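Local coordinates for protein OLD nuclease (Thermus scotoductus, PDB 6P74) that degrades linear and supercoiled double-stranded DNA in the 5' to 3' direction with divalent metal ions, and also has a DNA-stimulated ATPase activity, at residues A[428-433]-A[461-466]; A[471-476]-A[519-524]. All blocks are in the same frame, centred on the assembly; numbering follows the deposited sequence.

Interaction 1 of 2, residues A[428-433]-A[461-466]. With SM (samarium (III) ion), chain O.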
ATOM      1  N   VAL A 428      29.785  -1.543  27.744  1.00 56.52           N
ATOM      2  CA  VAL A 428      30.571  -2.751  27.959  1.00 56.71           C
ATOM      3  C   VAL A 428      30.854  -2.914  29.459  1.00 59.22           C
ATOM      4  O   VAL A 428      31.277  -1.960  30.130  1.00 54.05           O
ATOM      5  CB  VAL A 428      31.897  -2.704  27.183  1.00 57.88           C
ATOM      6  CG1 VAL A 428      32.630  -4.002  27.380  1.00 54.59           C
ATOM      7  CG2 VAL A 428      31.671  -2.422  25.697  1.00 57.97           C
ATOM      8  N   VAL A 429      30.679  -4.131  29.977  1.00 58.03           N
ATOM      9  CA  VAL A 429      31.254  -4.516  31.268  1.00 61.69           C
ATOM     10  C   VAL A 429      32.071  -5.774  31.049  1.00 54.77           C
ATOM     11  O   VAL A 429      31.585  -6.728  30.433  1.00 60.44           O
ATOM     12  CB  VAL A 429      30.207  -4.789  32.368  1.00 71.38           C
ATOM     13  CG1 VAL A 429      30.788  -4.470  33.738  1.00 77.32           C
ATOM     14  CG2 VAL A 429      28.916  -4.066  32.109  1.00 79.01           C
ATOM     15  N   HIS A 430      33.273  -5.816  31.613  1.00 54.52           N
ATOM     16  CA  HIS A 430      34.041  -7.050  31.605  1.00 53.69           C
ATOM     17  C   HIS A 430      34.969  -7.088  32.820  1.00 56.37           C
ATOM     18  O   HIS A 430      35.212  -6.074  33.492  1.00 59.93           O
ATOM     19  CB  HIS A 430      34.825  -7.181  30.301  1.00 49.59           C
ATOM     20  CG  HIS A 430      35.910  -6.165  30.159  1.00 53.42           C
ATOM     21  ND1 HIS A 430      37.139  -6.312  30.757  1.00 58.04           N
ATOM     22  CD2 HIS A 430      35.942  -4.968  29.516  1.00 53.72           C
ATOM     23  CE1 HIS A 430      37.894  -5.264  30.467  1.00 60.30           C
ATOM     24  NE2 HIS A 430      37.191  -4.436  29.714  1.00 55.69           N
ATOM     25  N   ASP A 431      35.517  -8.271  33.077  1.00 54.75           N
ATOM     26  CA  ASP A 431      36.476  -8.442  34.165  1.00 55.98           C
ATOM     27  C   ASP A 431      37.856  -7.955  33.759  1.00 55.82           C
ATOM     28  O   ASP A 431      38.234  -7.999  32.587  1.00 59.95           O
ATOM     29  CB  ASP A 431      36.564  -9.919  34.593  1.00 54.83           C
ATOM     30  CG  ASP A 431      35.306 -10.407  35.335  1.00 60.94           C
ATOM     31  OD1 ASP A 431      34.519  -9.545  35.755  1.00 61.52           O
ATOM     32  OD2 ASP A 431      35.084 -11.639  35.471  1.00 67.09           O
ATOM     33  N   GLU A 432      38.630  -7.510  34.750  1.00 58.94           N
ATOM     34  CA  GLU A 432      40.021  -7.175  34.479  1.00 64.89           C
ATOM     35  C   GLU A 432      40.847  -8.435  34.230  1.00 70.36           C
ATOM     36  O   GLU A 432      41.588  -8.517  33.244  1.00 68.52           O
ATOM     37  CB  GLU A 432      40.599  -6.366  35.635  1.00 57.98           C
ATOM     38  CG  GLU A 432      42.032  -5.854  35.419  1.00 57.22           C
ATOM     39  CD  GLU A 432      42.642  -5.360  36.740  1.00 77.30           C
ATOM     40  OE1 GLU A 432      42.018  -5.608  37.789  1.00 75.79           O
ATOM     41  OE2 GLU A 432      43.735  -4.746  36.751  1.00 86.16           O
ATOM     42  N   ASP A 433      40.749  -9.422  35.128  1.00 64.85           N
ATOM     43  CA  ASP A 433      41.442 -10.708  34.978  1.00 63.34           C
ATOM     44  C   ASP A 433      42.958 -10.571  35.042  1.00 66.19           C
ATOM     45  O   ASP A 433      43.686 -11.271  34.342  1.00 71.24           O
ATOM     46  CB  ASP A 433      41.028 -11.411  33.694  1.00 60.68           C
ATOM     47  CG  ASP A 433      39.668 -12.049  33.822  1.00 63.20           C
ATOM     48  OD1 ASP A 433      39.339 -12.470  34.951  1.00 63.16           O
ATOM     49  OD2 ASP A 433      38.936 -12.142  32.821  1.00 66.38           O
ATOM     50  N   GLN A 461      42.906  -3.239  26.864  1.00 58.72           N
ATOM     51  CA  GLN A 461      43.236  -2.006  26.161  1.00 65.91           C
ATOM     52  C   GLN A 461      42.577  -1.953  24.790  1.00 61.02           C
ATOM     53  O   GLN A 461      42.151  -0.881  24.349  1.00 61.56           O
ATOM     54  CB  GLN A 461      44.757  -1.862  26.032  1.00 72.74           C
ATOM     55  CG  GLN A 461      45.198  -0.545  25.436  1.00 84.12           C
ATOM     56  CD  GLN A 461      44.463   0.643  26.067  1.00105.05           C
ATOM     57  OE1 GLN A 461      43.751   1.380  25.377  1.00113.00           O
ATOM     58  NE2 GLN A 461      44.622   0.825  27.384  1.00107.64           N
ATOM     59  N   ARG A 462      42.470  -3.084  24.099  1.00 57.86           N
ATOM     60  CA  ARG A 462      41.816  -3.048  22.794  1.00 59.77           C
ATOM     61  C   ARG A 462      40.329  -2.738  22.933  1.00 70.29           C
ATOM     62  O   ARG A 462      39.777  -1.959  22.144  1.00 68.28           O
ATOM     63  CB  ARG A 462      42.016  -4.352  22.056  1.00 53.64           C
ATOM     64  CG  ARG A 462      43.450  -4.680  21.654  1.00 59.58           C
ATOM     65  CD  ARG A 462      43.510  -6.148  21.150  1.00 69.20           C
ATOM     66  NE  ARG A 462      42.630  -6.273  19.990  1.00 83.32           N
ATOM     67  CZ  ARG A 462      42.942  -5.886  18.747  1.00 97.74           C
ATOM     68  NH1 ARG A 462      44.138  -5.367  18.480  1.00106.98           N
ATOM     69  NH2 ARG A 462      42.059  -6.020  17.757  1.00 95.32           N
ATOM     70  N   ILE A 463      39.676  -3.300  23.955  1.00 68.75           N
ATOM     71  CA  ILE A 463      38.271  -2.984  24.201  1.00 60.34           C
ATOM     72  C   ILE A 463      38.104  -1.496  24.481  1.00 57.12           C
ATOM     73  O   ILE A 463      37.136  -0.860  24.045  1.00 61.20           O
ATOM     74  CB  ILE A 463      37.731  -3.858  25.353  1.00 55.62           C
ATOM     75  CG1 ILE A 463      37.437  -5.262  24.825  1.00 62.92           C
ATOM     76  CG2 ILE A 463      36.469  -3.231  25.941  1.00 52.44           C
ATOM     77  CD1 ILE A 463      37.380  -6.329  25.913  1.00 64.25           C
ATOM     78  N   GLN A 464      39.035  -0.923  25.230  1.00 61.34           N
ATOM     79  CA  GLN A 464      38.968   0.488  25.573  1.00 69.27           C
ATOM     80  C   GLN A 464      39.172   1.369  24.339  1.00 69.64           C
ATOM     81  O   GLN A 464      38.539   2.424  24.198  1.00 58.27           O
ATOM     82  CB  GLN A 464      40.024   0.766  26.638  1.00 68.11           C
ATOM     83  CG  GLN A 464      40.048   2.136  27.130  1.00 81.77           C
ATOM     84  CD  GLN A 464      39.719   2.203  28.593  1.00 90.16           C
ATOM     85  OE1 GLN A 464      38.988   1.356  29.137  1.00 88.97           O
ATOM     86  NE2 GLN A 464      40.250   3.216  29.252  1.00 98.53           N
ATOM     87  N   ALA A 465      40.047   0.939  23.429  1.00 63.03           N
ATOM     88  CA  ALA A 465      40.304   1.696  22.212  1.00 66.03           C
ATOM     89  C   ALA A 465      39.087   1.702  21.292  1.00 67.04           C
ATOM     90  O   ALA A 465      38.741   2.743  20.726  1.00 73.41           O
ATOM     91  CB  ALA A 465      41.523   1.121  21.480  1.00 58.07           C
ATOM     92  N   CYS A 466      38.415   0.564  21.124  1.00 60.73           N
ATOM     93  CA  CYS A 466      37.295   0.625  20.196  1.00 68.28           C
ATOM     94  C   CYS A 466      36.042   1.190  20.862  1.00 74.87           C
ATOM     95  O   CYS A 466      35.333   1.988  20.245  1.00 69.37           O
ATOM     96  CB  CYS A 466      37.026  -0.737  19.569  1.00 59.31           C
ATOM     97  SG  CYS A 466      36.873  -2.136  20.732  1.00 78.05           S
TER
HETATM   98 SM    SM O 614      34.834 -13.859  34.706  1.00 49.77          SM
HETATM   99  O   HOH W   1      38.839  -2.056  29.118  1.00 57.69           O
HETATM  100  O   HOH W   2      37.276 -13.871  35.586  1.00 54.46           O
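The imidazole of H430 meets I463 with one face: CD1 of the isoleucine stands 4.1 Å above the ring plane, displaced toward the rim on the CD2 side, while its other branch, CG2, lies 4.0 Å from H430 CD2 and about as close to NE2. At the ring edge ND1 donates to the D431 backbone O at 2.7 Å, with the acceptor nearly in the ring plane although the donor stands well above the carbonyl plane. NE2 faces a water at 3.0 Å, also in plane, and that water bonds Q464 OE1 weakly. The ND1 bond holds the ring's rotation, and the water at NE2 adds to it only loosely. H430 CG sits between the backbone N and the carbonyl carbon (chi1 67°), which brings ND1 round to the next residue's carbonyl. V428, two residues back on the same side of the strand, adds its CG1 at 4.2 Å from I463 CG2.

This is the Toprim domain, where helix 443-467 packs on a parallel four-stranded sheet through strand 426-431, beside helix 409-422. The end of the strand and the loop after it carry acidic residues of the metal site: D431 OD2 binds the samarium ion at 2.4 Å, E480 completes the protein part of that site, and a water on the same ion lies 2.6 Å from D433 OD1 and may donate to it. D431 and D433 probably serve the first divalent cation together with E377, which accepts a hydrogen bond from D431 N and touches H430. D431 OD1 bonds the L479 backbone N.

Interaction 2 of 2, residues A[471-476]-A[519-524]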
ATOM      1  N   ARG A 471      32.453   4.317  27.892  1.00 64.91           N
ATOM      2  CA  ARG A 471      31.435   3.294  27.703  1.00 68.65           C
ATOM      3  C   ARG A 471      31.815   1.957  28.322  1.00 66.27           C
ATOM      4  O   ARG A 471      31.061   0.986  28.179  1.00 65.18           O
ATOM      5  CB  ARG A 471      31.150   3.120  26.207  1.00 65.12           C
ATOM      6  CG  ARG A 471      30.864   4.439  25.508  1.00 77.96           C
ATOM      7  CD  ARG A 471      29.708   4.330  24.511  1.00 76.32           C
ATOM      8  NE  ARG A 471      30.132   3.907  23.201  1.00 88.35           N
ATOM      9  CZ  ARG A 471      30.742   4.709  22.337  1.00 99.98           C
ATOM     10  NH1 ARG A 471      31.005   5.958  22.707  1.00114.02           N
ATOM     11  NH2 ARG A 471      31.094   4.271  21.126  1.00 88.30           N
ATOM     12  N   VAL A 472      32.956   1.874  29.001  1.00 63.12           N
ATOM     13  CA  VAL A 472      33.503   0.610  29.479  1.00 64.81           C
ATOM     14  C   VAL A 472      33.627   0.638  30.993  1.00 63.76           C
ATOM     15  O   VAL A 472      34.216   1.569  31.559  1.00 60.42           O
ATOM     16  CB  VAL A 472      34.863   0.302  28.832  1.00 59.44           C
ATOM     17  CG1 VAL A 472      35.405  -1.041  29.363  1.00 54.35           C
ATOM     18  CG2 VAL A 472      34.688   0.218  27.385  1.00 54.50           C
ATOM     19  N   PHE A 473      33.084  -0.392  31.637  1.00 65.13           N
ATOM     20  CA  PHE A 473      33.218  -0.606  33.075  1.00 65.01           C
ATOM     21  C   PHE A 473      34.024  -1.878  33.319  1.00 60.96           C
ATOM     22  O   PHE A 473      33.760  -2.908  32.695  1.00 60.45           O
ATOM     23  CB  PHE A 473      31.834  -0.685  33.726  1.00 58.59           C
ATOM     24  CG  PHE A 473      31.054   0.600  33.609  1.00 59.09           C
ATOM     25  CD1 PHE A 473      30.511   0.989  32.394  1.00 61.41           C
ATOM     26  CD2 PHE A 473      30.939   1.455  34.689  1.00 59.80           C
ATOM     27  CE1 PHE A 473      29.831   2.195  32.265  1.00 62.88           C
ATOM     28  CE2 PHE A 473      30.237   2.656  34.579  1.00 61.90           C
ATOM     29  CZ  PHE A 473      29.677   3.024  33.367  1.00 58.72           C
ATOM     30  N   VAL A 474      35.008  -1.815  34.218  1.00 60.86           N
ATOM     31  CA  VAL A 474      35.885  -2.954  34.447  1.00 65.04           C
ATOM     32  C   VAL A 474      35.688  -3.457  35.869  1.00 60.00           C
ATOM     33  O   VAL A 474      35.904  -2.713  36.830  1.00 59.51           O
ATOM     34  CB  VAL A 474      37.353  -2.618  34.188  1.00 61.46           C
ATOM     35  CG1 VAL A 474      38.175  -3.881  34.394  1.00 63.54           C
ATOM     36  CG2 VAL A 474      37.536  -2.063  32.732  1.00 62.32           C
ATOM     37  N   VAL A 475      35.287  -4.721  36.005  1.00 63.88           N
ATOM     38  CA  VAL A 475      35.192  -5.342  37.328  1.00 69.44           C
ATOM     39  C   VAL A 475      36.568  -5.869  37.719  1.00 64.27           C
ATOM     40  O   VAL A 475      37.104  -6.759  37.054  1.00 62.64           O
ATOM     41  CB  VAL A 475      34.154  -6.472  37.348  1.00 64.11           C
ATOM     42  CG1 VAL A 475      34.054  -7.016  38.784  1.00 55.07           C
ATOM     43  CG2 VAL A 475      32.815  -5.979  36.870  1.00 55.74           C
ATOM     44  N   GLN A 476      37.138  -5.320  38.796  1.00 60.96           N
ATOM     45  CA  GLN A 476      38.483  -5.619  39.311  1.00 63.46           C
ATOM     46  C   GLN A 476      38.397  -6.480  40.562  1.00 66.55           C
ATOM     47  O   GLN A 476      37.777  -6.048  41.548  1.00 67.37           O
ATOM     48  CB  GLN A 476      39.197  -4.317  39.674  1.00 63.07           C
ATOM     49  CG  GLN A 476      39.181  -3.275  38.600  1.00 72.83           C
ATOM     50  CD  GLN A 476      40.172  -2.192  38.905  1.00 81.34           C
ATOM     51  OE1 GLN A 476      39.845  -1.223  39.579  1.00 87.16           O
ATOM     52  NE2 GLN A 476      41.411  -2.371  38.453  1.00 87.89           N
ATOM     53  N   ILE A 519      25.076  -1.088  34.475  1.00 57.53           N
ATOM     54  CA  ILE A 519      23.651  -1.311  34.226  1.00 59.55           C
ATOM     55  C   ILE A 519      22.865  -0.011  34.373  1.00 66.68           C
ATOM     56  O   ILE A 519      21.946   0.267  33.588  1.00 67.97           O
ATOM     57  CB  ILE A 519      23.118  -2.428  35.142  1.00 60.85           C
ATOM     58  CG1 ILE A 519      23.657  -3.776  34.658  1.00 62.28           C
ATOM     59  CG2 ILE A 519      21.585  -2.482  35.098  1.00 58.78           C
ATOM     60  CD1 ILE A 519      23.796  -4.795  35.723  1.00 68.63           C
ATOM     61  N   ARG A 520      23.243   0.828  35.344  1.00 71.80           N
ATOM     62  CA  ARG A 520      22.601   2.133  35.487  1.00 71.79           C
ATOM     63  C   ARG A 520      22.861   3.020  34.269  1.00 64.19           C
ATOM     64  O   ARG A 520      21.981   3.772  33.845  1.00 60.90           O
ATOM     65  CB  ARG A 520      23.079   2.837  36.767  1.00 71.73           C
ATOM     66  CG  ARG A 520      22.605   2.210  38.060  1.00 72.62           C
ATOM     67  CD  ARG A 520      22.951   3.091  39.251  1.00 78.83           C
ATOM     68  NE  ARG A 520      22.660   2.420  40.508  1.00 80.87           N
ATOM     69  CZ  ARG A 520      21.469   2.409  41.071  1.00 83.10           C
ATOM     70  NH1 ARG A 520      20.463   3.054  40.499  1.00 94.40           N
ATOM     71  NH2 ARG A 520      21.280   1.752  42.203  1.00 83.87           N
ATOM     72  N   GLN A 521      24.069   2.967  33.699  1.00 64.98           N
ATOM     73  CA  GLN A 521      24.348   3.796  32.522  1.00 60.72           C
ATOM     74  C   GLN A 521      23.550   3.324  31.306  1.00 63.48           C
ATOM     75  O   GLN A 521      22.952   4.139  30.585  1.00 69.40           O
ATOM     76  CB  GLN A 521      25.847   3.810  32.211  1.00 56.17           C
ATOM     77  CG  GLN A 521      26.213   4.646  30.939  1.00 61.97           C
ATOM     78  CD  GLN A 521      27.687   5.094  30.926  1.00 65.64           C
ATOM     79  OE1 GLN A 521      28.180   5.676  31.892  1.00 61.84           O
ATOM     80  NE2 GLN A 521      28.391   4.805  29.836  1.00 70.85           N
ATOM     81  N   VAL A 522      23.537   2.014  31.044  1.00 64.91           N
ATOM     82  CA  VAL A 522      22.819   1.543  29.858  1.00 68.41           C
ATOM     83  C   VAL A 522      21.318   1.765  30.002  1.00 73.99           C
ATOM     84  O   VAL A 522      20.607   1.847  28.996  1.00 80.99           O
ATOM     85  CB  VAL A 522      23.116   0.060  29.555  1.00 63.84           C
ATOM     86  CG1 VAL A 522      22.257  -0.840  30.449  1.00 59.66           C
ATOM     87  CG2 VAL A 522      22.871  -0.267  28.027  1.00 58.06           C
ATOM     88  N   THR A 523      20.827   1.892  31.238  1.00 75.01           N
ATOM     89  CA  THR A 523      19.420   2.151  31.510  1.00 76.97           C
ATOM     90  C   THR A 523      19.069   3.630  31.422  1.00 77.60           C
ATOM     91  O   THR A 523      17.891   3.970  31.263  1.00 82.17           O
ATOM     92  CB  THR A 523      19.067   1.622  32.912  1.00 84.64           C
ATOM     93  OG1 THR A 523      18.924   0.199  32.866  1.00 87.85           O
ATOM     94  CG2 THR A 523      17.767   2.223  33.402  1.00 92.58           C
ATOM     95  N   ARG A 524      20.049   4.506  31.510  1.00 82.73           N
ATOM     96  CA  ARG A 524      19.778   5.932  31.675  1.00 87.81           C
ATOM     97  C   ARG A 524      19.228   6.530  30.386  1.00 99.65           C
ATOM     98  O   ARG A 524      19.898   6.458  29.345  1.00 97.30           O
ATOM     99  CB  ARG A 524      21.055   6.647  32.104  1.00 78.52           C
ATOM    100  CG  ARG A 524      20.823   7.933  32.864  1.00 86.50           C
ATOM    101  CD  ARG A 524      21.799   8.061  34.043  1.00 80.00           C
ATOM    102  NE  ARG A 524      23.195   7.926  33.635  1.00 76.20           N
ATOM    103  CZ  ARG A 524      24.094   7.171  34.270  1.00 75.28           C
ATOM    104  NH1 ARG A 524      23.734   6.478  35.350  1.00 72.49           N
ATOM    105  NH2 ARG A 524      25.356   7.111  33.832  1.00 66.86           N
TER
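F473 and Q521 meet with the phenyl ring presenting its edge to the amide: CD of the glutamine lies in the ring plane, and the two flat groups are turned 74° apart. The amide straddles the CE1-CZ edge. OE1 comes to 3.4 Å from F473 CZ, and NE2 to 3.8 Å from F473 CE1, so the CE1-CZ side of the ring faces the carboxamide, with the oxygen nearest. The CZ hydrogen points roughly at that oxygen, a weakly favourable approach at most.

The glutamine reaches this place because its chain is stretched out: CG lies anti to the backbone N (chi1 178°), and the next torsion is extended too, carrying the amide from the helix toward the strand. There NE2 passes 4.0 Å from the CA of R471 and donates a hydrogen bond to the backbone O of E470, just before the strand. That bond supports the modelled flip, with OE1 left toward the phenyl edge. On the helix side, the guanidinium of R524 turns back and brings the outer part of one face over Q521 CA, 3.6 Å from its plane.

T523 ties back onto the helix: its N and OG1 reach the backbone O of I519 from opposite faces of the carbonyl plane.

Strand 472-475 is the outermost strand on its side of the parallel Toprim sheet within this chain, hydrogen-bonded to strand 426-431. Helix 513-523 lies against the same sheet, touching F473 also through E517 and A518, while I519, V522 and T523 pack on helix 379-391.

The two contacts have centres 11 Å apart and share the parallel sheet of the Toprim domain. They come in series along the chain: interaction 1 joins strand 426-431 to helix 443-467, and the chain then enters strand 472-475 of interaction 2 before reaching helix 513-523 at the end of the model. The two strands are neighbours, probably bonded through V428 O to F473 N (2.8 Å) and H430 O to V475 N (2.9 Å). The two helices cover opposite faces of the sheet, so strand 426-431, with its metal ligand at the end, is sandwiched between them; the F473 side chain lies about 14 Å from the samarium ion.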